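Local coordinates for epimerase family protein SDR39U1 (Homo sapiens, PDB 4B4O), which probably works as an NADP-dependent oxidoreductase of the short-chain dehydrogenase/reductase family and binds NADPH, at residues 102-107 with 153-158; 191-196 with 277-282; 213-218 with 270-275. The protein carries 3 engineered substitutions. All blocks are in the same frame, centred on the assembly; numbering follows the deposited sequence.

Contact 1: 102-107 with 153-158; sequences AWVLVT and VVVRSG. With NDP (NADPH dihydro-nicotinamide-adenine-dinucleotide phosphate), chain I.
Strands 102-107 and 153-157 run side by side as parallel neighbours in the Rossmann-type sheet, illustrating how such a pair can pack differently on its two faces. Five backbone hydrogen bonds join them, with Leu-105 and Thr-107 each using both N and O; the shortest, from Val-155 N to Leu-105 O, is 2.8 Å and lies almost along the C=O axis. The tightly packed face is mostly aliphatic: Val-104, Val-106, Val-153 and Val-155 all hold CG1 anti to the backbone N, with Ser-157 at the cofactor end. Val-104 and Val-153 point the same way, with Val-104 CG2 4.1 Å from Val-153 CB, and helix 195-207 covers Val-104 and Val-106. The other face is more polar, and loosest at its N-terminal end, where Val-154 is partly exposed and a water hydrogen-bonded to Trp-103 O and Val-153 O rests 3.2 Å above the indole plane, toward its rim. Farther along, Thr-107 OG1 lies 3.4 Å from Arg-156 CG, the side chains running alongside each other to Glu-140, which takes a hydrogen bond from the threonine and a salt bridge from Arg-156 NE. At the C-terminal ends, Gly-158 O is 3.2 Å from NDP C4N, the hydride-carrying carbon, while Ser-157 CB is 3.5 Å from NDP C5N. Ser-157 OG, anti to its backbone N, donates to a lone pair of Gly-158 O over 2.8 Å. The arginine and threonine would probably keep Glu-140 ionised, whereas the nicotinamide meets mainly carbon atoms and backbone carbonyls of these two segments.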
loop_
_atom_site.group_PDB
_atom_site.type_symbol
_atom_site.label_atom_id
_atom_site.label_comp_id
_atom_site.label_asym_id
_atom_site.label_seq_id
_atom_site.Cartn_x
_atom_site.Cartn_y
_atom_site.Cartn_z
ATOM N N ALA A 102 18.590 6.557 -0.935
ATOM C CA ALA A 102 17.119 6.706 -0.859
ATOM C C ALA A 102 16.457 5.758 0.157
ATOM O O ALA A 102 16.968 4.672 0.452
ATOM C CB ALA A 102 16.474 6.560 -2.226
ATOM N N TRP A 103 15.323 6.206 0.706
ATOM C CA TRP A 103 14.556 5.485 1.763
ATOM C C TRP A 103 13.081 5.741 1.591
ATOM O O TRP A 103 12.621 6.869 1.712
ATOM C CB TRP A 103 15.026 5.956 3.134
ATOM C CG TRP A 103 14.194 5.639 4.373
ATOM C CD1 TRP A 103 13.861 6.516 5.385
ATOM C CD2 TRP A 103 13.671 4.344 4.836
ATOM N NE1 TRP A 103 13.173 5.888 6.386
ATOM C CE2 TRP A 103 13.025 4.598 6.129
ATOM C CE3 TRP A 103 13.658 3.058 4.330
ATOM C CZ2 TRP A 103 12.389 3.600 6.848
ATOM C CZ3 TRP A 103 13.021 2.057 5.073
ATOM C CH2 TRP A 103 12.390 2.327 6.295
ATOM N N VAL A 104 12.341 4.693 1.264
ATOM C CA VAL A 104 10.961 4.829 0.839
ATOM C C VAL A 104 10.042 3.976 1.687
ATOM O O VAL A 104 10.300 2.792 1.863
ATOM C CB VAL A 104 10.826 4.400 -0.616
ATOM C CG1 VAL A 104 9.397 4.636 -1.094
ATOM C CG2 VAL A 104 11.876 5.135 -1.446
ATOM N N LEU A 105 8.973 4.581 2.204
ATOM C CA LEU A 105 7.982 3.873 3.025
ATOM C C LEU A 105 6.646 3.869 2.339
ATOM O O LEU A 105 6.292 4.827 1.643
ATOM C CB LEU A 105 7.823 4.564 4.378
ATOM C CG LEU A 105 6.903 3.850 5.365
ATOM C CD1 LEU A 105 7.379 2.424 5.621
ATOM C CD2 LEU A 105 6.865 4.626 6.667
ATOM N N VAL A 106 5.919 2.765 2.491
ATOM C CA VAL A 106 4.540 2.693 2.010
ATOM C C VAL A 106 3.643 2.802 3.213
ATOM O O VAL A 106 3.777 2.037 4.169
ATOM C CB VAL A 106 4.219 1.380 1.247
ATOM C CG1 VAL A 106 2.719 1.207 1.068
ATOM C CG2 VAL A 106 4.897 1.344 -0.116
ATOM N N THR A 107 2.743 3.781 3.187
ATOM C CA THR A 107 1.668 3.847 4.181
ATOM C C THR A 107 0.340 3.914 3.409
ATOM O O THR A 107 0.225 3.293 2.339
ATOM C CB THR A 107 1.890 4.992 5.174
ATOM O OG1 THR A 107 1.734 6.254 4.514
ATOM C CG2 THR A 107 3.294 4.918 5.761
ATOM N N VAL A 153 11.124 9.330 0.920
ATOM C CA VAL A 153 9.850 9.323 0.216
ATOM C C VAL A 153 8.843 8.496 1.023
ATOM O O VAL A 153 9.184 7.467 1.592
ATOM C CB VAL A 153 9.965 8.735 -1.216
ATOM C CG1 VAL A 153 8.601 8.746 -1.890
ATOM C CG2 VAL A 153 10.946 9.529 -2.053
ATOM N N VAL A 154 7.605 8.966 1.083
ATOM C CA VAL A 154 6.534 8.183 1.661
ATOM C C VAL A 154 5.446 8.104 0.614
ATOM O O VAL A 154 4.969 9.121 0.148
ATOM C CB VAL A 154 5.973 8.806 2.951
ATOM C CG1 VAL A 154 4.711 8.083 3.357
ATOM C CG2 VAL A 154 7.004 8.758 4.064
ATOM N N VAL A 155 5.060 6.892 0.248
ATOM C CA VAL A 155 3.966 6.674 -0.689
ATOM C C VAL A 155 2.731 6.212 0.074
ATOM O O VAL A 155 2.695 5.106 0.619
ATOM C CB VAL A 155 4.368 5.646 -1.785
ATOM C CG1 VAL A 155 3.284 5.504 -2.841
ATOM C CG2 VAL A 155 5.683 6.063 -2.452
ATOM N N ARG A 156 1.730 7.076 0.155
ATOM C CA ARG A 156 0.466 6.719 0.778
ATOM C C ARG A 156 -0.378 6.015 -0.279
ATOM O O ARG A 156 -0.857 6.640 -1.232
ATOM C CB ARG A 156 -0.261 7.959 1.283
ATOM C CG ARG A 156 0.379 8.593 2.513
ATOM C CD ARG A 156 -0.090 10.022 2.727
ATOM N NE ARG A 156 0.567 10.647 3.873
ATOM C CZ ARG A 156 0.449 11.918 4.214
ATOM N NH1 ARG A 156 -0.309 12.740 3.503
ATOM N NH2 ARG A 156 1.075 12.363 5.281
ATOM N N SER A 157 -0.610 4.724 -0.096
ATOM C CA SER A 157 -1.252 3.911 -1.119
ATOM C C SER A 157 -2.753 3.760 -0.922
ATOM O O SER A 157 -3.254 3.649 0.202
ATOM C CB SER A 157 -0.622 2.520 -1.129
ATOM O OG SER A 157 -1.171 1.710 -2.154
ATOM N N GLY A 158 -3.467 3.707 -2.036
ATOM C CA GLY A 158 -4.856 3.258 -2.042
ATOM C C GLY A 158 -4.897 1.742 -2.119
ATOM O O GLY A 158 -3.906 1.083 -1.852
HETATM P PA NDP I . 1.408 -8.316 2.668
HETATM O O1A NDP I . 0.610 -8.770 3.914
HETATM O O2A NDP I . 1.328 -9.122 1.355
HETATM O O5B NDP I . 3.017 -8.287 2.941
HETATM C C5B NDP I . 3.427 -7.977 4.269
HETATM C C4B NDP I . 4.779 -8.602 4.501
HETATM O O4B NDP I . 5.262 -8.098 5.744
HETATM C C3B NDP I . 4.691 -10.129 4.597
HETATM O O3B NDP I . 5.168 -10.810 3.402
HETATM C C2B NDP I . 5.574 -10.477 5.785
HETATM O O2B NDP I . 6.889 -10.830 5.385
HETATM C C1B NDP I . 5.696 -9.189 6.542
HETATM N N9A NDP I . 4.806 -9.312 7.699
HETATM C C8A NDP I . 3.521 -9.781 7.810
HETATM N N7A NDP I . 3.139 -9.742 9.156
HETATM C C5A NDP I . 4.193 -9.256 9.865
HETATM C C6A NDP I . 4.503 -8.942 11.262
HETATM N N6A NDP I . 3.590 -9.104 12.242
HETATM N N1A NDP I . 5.728 -8.462 11.562
HETATM C C2A NDP I . 6.659 -8.296 10.579
HETATM N N3A NDP I . 6.444 -8.534 9.268
HETATM C C4A NDP I . 5.267 -8.983 8.895
HETATM O O3 NDP I . 0.926 -6.779 2.513
HETATM P PN NDP I . 0.978 -5.957 1.127
HETATM O O1N NDP I . 2.157 -6.456 0.306
HETATM O O2N NDP I . -0.376 -5.980 0.484
HETATM O O5D NDP I . 1.246 -4.421 1.658
HETATM C C5D NDP I . 2.527 -4.210 2.294
HETATM C C4D NDP I . 2.537 -2.958 3.146
HETATM O O4D NDP I . 1.814 -1.989 2.395
HETATM C C3D NDP I . 1.799 -3.084 4.493
HETATM O O3D NDP I . 2.516 -2.351 5.538
HETATM C C2D NDP I . 0.406 -2.511 4.209
HETATM O O2D NDP I . -0.245 -1.778 5.254
HETATM C C1D NDP I . 0.709 -1.484 3.150
HETATM N N1N NDP I . -0.443 -1.175 2.283
HETATM C C2N NDP I . -1.060 -2.128 1.572
HETATM C C3N NDP I . -2.134 -1.825 0.766
HETATM C C7N NDP I . -2.773 -2.916 -0.013
HETATM O O7N NDP I . -2.142 -3.960 -0.159
HETATM N N7N NDP I . -3.986 -2.763 -0.536
HETATM C C4N NDP I . -2.618 -0.424 0.612
HETATM C C5N NDP I . -1.869 0.535 1.417
HETATM C C6N NDP I . -0.815 0.118 2.209
HETATM P P2B NDP I . 7.638 -12.116 6.112
HETATM O O1X NDP I . 8.097 -11.623 7.468
HETATM O O2X NDP I . 6.591 -13.267 6.212
HETATM O O3X NDP I . 8.776 -12.267 5.073
HETATM O O HOH W 1 11.064 7.216 3.885
#

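Contact 2: 191-196 with 277-282; sequences PWIHIG and YQYSFP
The imidazole of His-194 has Phe-281 over one face, where Phe-281 CD2 stands 3.5 Å above the plane toward the rim, and Gly-196 CA at its edge. The two rings, tilted 32° to each other, cross obliquely with centroids 4.3 Å apart. Tyr-279 takes Tyr-277 CE2 over the centre of one face and Ile-193 CD1 at its edge, 4.2 Å from Tyr-279 CE2. At the indole edge, Trp-192 CH2 lies 3.3 Å from Phe-281 O. A water, accepting from His-194 N and donating to Phe-281 O, bridges the segments. His-194 is an N-cap: with CG anti to its backbone N (chi1 -171°), ND1 accepts from Gly-196 N over 2.9 Å at the start of helix 195-207, while NE2 bonds to Glu-290 OE1 on helix 284-293. An alanine here would probably cost the first helix its side-chain cap, Phe-281 its flat partner and Glu-290 a hydrogen bond. Asp-197 binds the backbone N of Ser-280 and Phe-281, fastening the loop before helix 284-293 to the junction of strand 192-194 and helix 195-207. Because ND1 accepts, the ring proton is probably on NE2, and the Glu-290 carboxylate is likely to polarise the imidazole.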
loop_
_atom_site.group_PDB
_atom_site.type_symbol
_atom_site.label_atom_id
_atom_site.label_comp_id
_atom_site.label_asym_id
_atom_site.label_seq_id
_atom_site.Cartn_x
_atom_site.Cartn_y
_atom_site.Cartn_z
ATOM N N PRO A 191 -10.422 4.837 -3.572
ATOM C CA PRO A 191 -9.038 5.103 -3.989
ATOM C C PRO A 191 -8.336 3.780 -4.264
ATOM O O PRO A 191 -8.310 2.913 -3.385
ATOM C CB PRO A 191 -8.413 5.797 -2.767
ATOM C CG PRO A 191 -9.210 5.337 -1.612
ATOM C CD PRO A 191 -10.604 5.044 -2.128
ATOM N N TRP A 192 -7.795 3.632 -5.465
ATOM C CA TRP A 192 -7.213 2.375 -5.870
ATOM C C TRP A 192 -6.000 2.634 -6.703
ATOM O O TRP A 192 -5.818 3.743 -7.219
ATOM C CB TRP A 192 -8.242 1.586 -6.668
ATOM C CG TRP A 192 -8.579 2.259 -7.963
ATOM C CD1 TRP A 192 -9.547 3.203 -8.197
ATOM C CD2 TRP A 192 -7.892 2.086 -9.246
ATOM N NE1 TRP A 192 -9.517 3.604 -9.489
ATOM C CE2 TRP A 192 -8.549 2.978 -10.174
ATOM C CE3 TRP A 192 -6.824 1.300 -9.690
ATOM C CZ2 TRP A 192 -8.154 3.086 -11.486
ATOM C CZ3 TRP A 192 -6.427 1.414 -11.014
ATOM C CH2 TRP A 192 -7.089 2.287 -11.896
ATOM N N ILE A 193 -5.174 1.608 -6.871
ATOM C CA ILE A 193 -4.048 1.644 -7.801
ATOM C C ILE A 193 -3.761 0.224 -8.278
ATOM O O ILE A 193 -3.928 -0.742 -7.527
ATOM C CB ILE A 193 -2.780 2.239 -7.149
ATOM C CG1 ILE A 193 -1.697 2.509 -8.195
ATOM C CG2 ILE A 193 -2.220 1.339 -6.030
ATOM C CD1 ILE A 193 -0.557 3.359 -7.658
ATOM N N HIS A 194 -3.369 0.089 -9.538
ATOM C CA HIS A 194 -2.953 -1.195 -10.057
ATOM C C HIS A 194 -1.601 -1.513 -9.478
ATOM O O HIS A 194 -0.748 -0.642 -9.355
ATOM C CB HIS A 194 -2.900 -1.179 -11.566
ATOM C CG HIS A 194 -2.691 -2.541 -12.174
ATOM N ND1 HIS A 194 -1.476 -3.115 -12.263
ATOM C CD2 HIS A 194 -3.593 -3.453 -12.707
ATOM C CE1 HIS A 194 -1.595 -4.315 -12.848
ATOM N NE2 HIS A 194 -2.890 -4.523 -13.114
ATOM N N ILE A 195 -1.407 -2.770 -9.097
ATOM C CA ILE A 195 -0.162 -3.175 -8.470
ATOM C C ILE A 195 1.045 -2.789 -9.307
ATOM O O ILE A 195 2.073 -2.438 -8.763
ATOM C CB ILE A 195 -0.091 -4.696 -8.176
ATOM C CG1 ILE A 195 1.212 -4.990 -7.404
ATOM C CG2 ILE A 195 -0.163 -5.507 -9.483
ATOM C CD1 ILE A 195 1.093 -5.860 -6.201
ATOM N N GLY A 196 0.932 -2.861 -10.625
ATOM C CA GLY A 196 2.033 -2.467 -11.494
ATOM C C GLY A 196 2.406 -1.010 -11.339
ATOM O O GLY A 196 3.571 -0.654 -11.473
ATOM N N TYR A 277 6.289 10.551 -13.170
ATOM C CA TYR A 277 5.784 9.187 -13.292
ATOM C C TYR A 277 4.558 9.126 -14.191
ATOM O O TYR A 277 3.691 9.982 -14.122
ATOM C CB TYR A 277 5.415 8.556 -11.946
ATOM C CG TYR A 277 4.956 7.108 -12.115
ATOM C CD1 TYR A 277 5.885 6.084 -12.361
ATOM C CD2 TYR A 277 3.602 6.769 -12.076
ATOM C CE1 TYR A 277 5.487 4.778 -12.541
ATOM C CE2 TYR A 277 3.198 5.460 -12.266
ATOM C CZ TYR A 277 4.145 4.474 -12.505
ATOM O OH TYR A 277 3.735 3.190 -12.699
ATOM N N GLN A 278 4.506 8.076 -15.015
ATOM C CA GLN A 278 3.444 7.899 -15.993
ATOM C C GLN A 278 2.784 6.539 -15.828
ATOM O O GLN A 278 3.432 5.512 -15.893
ATOM C CB GLN A 278 4.009 8.080 -17.387
ATOM C CG GLN A 278 4.441 9.522 -17.616
ATOM C CD GLN A 278 4.876 9.839 -19.035
ATOM O OE1 GLN A 278 5.839 9.266 -19.527
ATOM N NE2 GLN A 278 4.175 10.766 -19.695
ATOM N N TYR A 279 1.477 6.563 -15.587
ATOM C CA TYR A 279 0.719 5.373 -15.193
ATOM C C TYR A 279 0.485 4.428 -16.359
ATOM O O TYR A 279 0.185 4.866 -17.469
ATOM C CB TYR A 279 -0.639 5.775 -14.618
ATOM C CG TYR A 279 -0.590 6.362 -13.234
ATOM C CD1 TYR A 279 -0.273 7.697 -13.033
ATOM C CD2 TYR A 279 -0.848 5.585 -12.127
ATOM C CE1 TYR A 279 -0.234 8.252 -11.770
ATOM C CE2 TYR A 279 -0.799 6.126 -10.857
ATOM C CZ TYR A 279 -0.489 7.468 -10.690
ATOM O OH TYR A 279 -0.461 8.011 -9.426
ATOM N N SER A 280 0.657 3.131 -16.102
ATOM C CA SER A 280 0.324 2.085 -17.079
ATOM C C SER A 280 -1.174 1.814 -17.120
ATOM O O SER A 280 -1.725 1.461 -18.161
ATOM C CB SER A 280 1.055 0.796 -16.748
ATOM O OG SER A 280 2.435 0.966 -16.946
ATOM N N PHE A 281 -1.831 1.970 -15.975
ATOM C CA PHE A 281 -3.258 1.656 -15.841
ATOM C C PHE A 281 -3.982 2.765 -15.056
ATOM O O PHE A 281 -4.485 2.545 -13.962
ATOM C CB PHE A 281 -3.430 0.288 -15.147
ATOM C CG PHE A 281 -2.749 -0.846 -15.851
ATOM C CD1 PHE A 281 -3.314 -1.416 -16.982
ATOM C CD2 PHE A 281 -1.546 -1.349 -15.385
ATOM C CE1 PHE A 281 -2.672 -2.458 -17.650
ATOM C CE2 PHE A 281 -0.906 -2.384 -16.039
ATOM C CZ PHE A 281 -1.466 -2.934 -17.173
ATOM N N PRO A 282 -4.025 3.970 -15.617
ATOM C CA PRO A 282 -4.695 5.077 -14.924
ATOM C C PRO A 282 -6.235 4.992 -14.864
ATOM O O PRO A 282 -6.837 5.584 -13.985
ATOM C CB PRO A 282 -4.299 6.298 -15.778
ATOM C CG PRO A 282 -4.107 5.746 -17.133
ATOM C CD PRO A 282 -3.480 4.394 -16.914
HETATM O O HOH W 2 -3.218 2.071 -11.562
#

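Contact 3: 213-218 with 270-275; sequences GVLNGV and RRTLAT. Engineered in segment 270-275: Arg-270 (natural residue Gln).
Helix 270-274, of the C-terminal region, crosses strand 213-217, a parallel neighbour of strand 151-161 in the Rossmann-type sheet, almost at a right angle (101°); the axes of these short segments approach to 6.3 Å, and the pair shows how helix side chains can bind a strand through its carbonyl groups. Two hydrogen bonds carry the polar part. Arg-271, its chain bent at chi3, sends NE to Val-214 O at 3.0 Å, nearly straight and close to the planes of both guanidinium and carbonyl. Thr-272 OG1, anti to its own carbonyl carbon, donates to Asn-216 O over 2.7 Å, approaching from above the carbonyl plane; Asn-216 O also accepts a weak bond from Val-218 N across the inverse gamma turn centred on Gly-217. The apolar part belongs to Leu-215, whose CD2 meets Thr-275 CG2 tip to tip at 3.6 Å and lies 4.0 Å from Arg-271 CB. Sterically, Gly-213 has a positive phi of 83°, and a beta carbon there would run into Arg-271 NH2. Thr-275 OG1 donates to Thr-272 O over 2.7 Å, and the same carbonyl accepts from Thr-275 N. Glu-122 receives hydrogen bonds from Asn-216 N and Arg-271 N, drawing strand and helix to one carboxylate. With its charge near the first turn of the helix, Glu-122 is likely to be stabilised as an anion, while the arginine spends its NE proton on a neutral carbonyl.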
loop_
_atom_site.group_PDB
_atom_site.type_symbol
_atom_site.label_atom_id
_atom_site.label_comp_id
_atom_site.label_asym_id
_atom_site.label_seq_id
_atom_site.Cartn_x
_atom_site.Cartn_y
_atom_site.Cartn_z
ATOM N N GLY A 213 9.575 13.311 -0.339
ATOM C CA GLY A 213 8.346 13.626 0.387
ATOM C C GLY A 213 7.199 12.692 0.115
ATOM O O GLY A 213 7.381 11.530 -0.224
ATOM N N VAL A 214 5.997 13.211 0.301
ATOM C CA VAL A 214 4.792 12.396 0.253
ATOM C C VAL A 214 4.253 12.326 -1.166
ATOM O O VAL A 214 4.130 13.349 -1.833
ATOM C CB VAL A 214 3.664 12.950 1.122
ATOM C CG1 VAL A 214 2.413 12.135 0.858
ATOM C CG2 VAL A 214 4.052 12.909 2.584
ATOM N N LEU A 215 3.953 11.101 -1.603
ATOM C CA LEU A 215 3.329 10.822 -2.889
ATOM C C LEU A 215 2.087 9.952 -2.675
ATOM O O LEU A 215 2.117 8.983 -1.924
ATOM C CB LEU A 215 4.303 10.055 -3.799
ATOM C CG LEU A 215 5.662 10.675 -4.121
ATOM C CD1 LEU A 215 6.514 9.692 -4.895
ATOM C CD2 LEU A 215 5.458 11.984 -4.865
ATOM N N ASN A 216 0.994 10.306 -3.330
ATOM C CA ASN A 216 -0.235 9.526 -3.191
ATOM C C ASN A 216 -0.199 8.406 -4.188
ATOM O O ASN A 216 -0.162 8.649 -5.394
ATOM C CB ASN A 216 -1.493 10.384 -3.386
ATOM C CG ASN A 216 -1.831 11.223 -2.168
ATOM O OD1 ASN A 216 -1.550 10.834 -1.025
ATOM N ND2 ASN A 216 -2.437 12.384 -2.402
ATOM N N GLY A 217 -0.157 7.183 -3.680
ATOM C CA GLY A 217 -0.120 5.992 -4.516
ATOM C C GLY A 217 -1.503 5.547 -4.970
ATOM O O GLY A 217 -2.005 4.493 -4.549
ATOM N N VAL A 218 -2.123 6.390 -5.792
ATOM C CA VAL A 218 -3.469 6.160 -6.323
ATOM C C VAL A 218 -3.501 6.482 -7.804
ATOM O O VAL A 218 -2.722 7.328 -8.274
ATOM C CB VAL A 218 -4.537 6.978 -5.581
ATOM C CG1 VAL A 218 -4.546 6.543 -4.129
ATOM C CG2 VAL A 218 -4.314 8.487 -5.700
ATOM N N ARG A 270 -1.356 14.436 -6.986
ATOM C CA ARG A 270 -0.801 15.650 -7.597
ATOM C C ARG A 270 0.719 15.577 -7.648
ATOM O O ARG A 270 1.324 15.696 -8.708
ATOM C CB ARG A 270 -1.236 16.919 -6.852
ATOM C CG ARG A 270 -0.899 18.161 -7.636
ATOM C CD ARG A 270 -1.457 19.492 -7.180
ATOM N NE ARG A 270 -2.538 19.365 -6.236
ATOM C CZ ARG A 270 -3.832 19.186 -6.568
ATOM N NH1 ARG A 270 -4.226 19.037 -7.824
ATOM N NH2 ARG A 270 -4.742 19.123 -5.607
ATOM N N ARG A 271 1.312 15.341 -6.487
ATOM C CA ARG A 271 2.754 15.259 -6.379
ATOM C C ARG A 271 3.312 14.045 -7.115
ATOM O O ARG A 271 4.403 14.103 -7.677
ATOM C CB ARG A 271 3.189 15.329 -4.905
ATOM C CG ARG A 271 3.031 16.743 -4.370
ATOM C CD ARG A 271 3.655 17.025 -3.024
ATOM N NE ARG A 271 4.743 16.118 -2.706
ATOM C CZ ARG A 271 6.017 16.279 -3.026
ATOM N NH1 ARG A 271 6.431 17.327 -3.704
ATOM N NH2 ARG A 271 6.890 15.358 -2.665
ATOM N N THR A 272 2.556 12.954 -7.128
ATOM C CA THR A 272 2.983 11.756 -7.824
ATOM C C THR A 272 3.150 12.089 -9.307
ATOM O O THR A 272 4.157 11.744 -9.912
ATOM C CB THR A 272 1.982 10.596 -7.663
ATOM O OG1 THR A 272 1.692 10.383 -6.282
ATOM C CG2 THR A 272 2.535 9.314 -8.245
ATOM N N LEU A 273 2.151 12.733 -9.893
ATOM C CA LEU A 273 2.222 13.084 -11.305
ATOM C C LEU A 273 3.362 14.092 -11.560
ATOM O O LEU A 273 4.031 14.049 -12.584
ATOM C CB LEU A 273 0.874 13.616 -11.806
ATOM C CG LEU A 273 -0.251 12.587 -12.008
ATOM C CD1 LEU A 273 -1.631 13.211 -12.192
ATOM C CD2 LEU A 273 0.148 11.657 -13.141
ATOM N N ALA A 274 3.591 14.978 -10.603
ATOM C CA ALA A 274 4.630 16.001 -10.714
ATOM C C ALA A 274 6.022 15.417 -10.736
ATOM O O ALA A 274 6.939 16.084 -11.161
ATOM C CB ALA A 274 4.505 16.990 -9.555
ATOM N N THR A 275 6.188 14.175 -10.283
ATOM C CA THR A 275 7.495 13.503 -10.313
ATOM C C THR A 275 7.880 13.051 -11.710
ATOM O O THR A 275 8.987 12.557 -11.924
ATOM C CB THR A 275 7.562 12.228 -9.420
ATOM O OG1 THR A 275 6.752 11.193 -9.992
ATOM C CG2 THR A 275 7.141 12.484 -7.968
#

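In the fold
From the N terminus, the chain first lays down the strands and helices that begin the cofactor-binding sheet. Contact 1 closes the first of the three loops, bringing strand 151-161 beside 102-108 after an excursion that includes helix 131-143. It is complete before the others begin. Contact 2 opens at strand 192-194 and contact 3 at strand 213-217, both neighbours of strand 151-161; contact 3 closes first, at helix 270-274, and contact 2 follows in the next loop, so one nests within the other and none cross. Contacts 2 and 3 thus tie the C-terminal region to the sheet, meeting where Tyr-279 OH bonds weakly to Val-218 O.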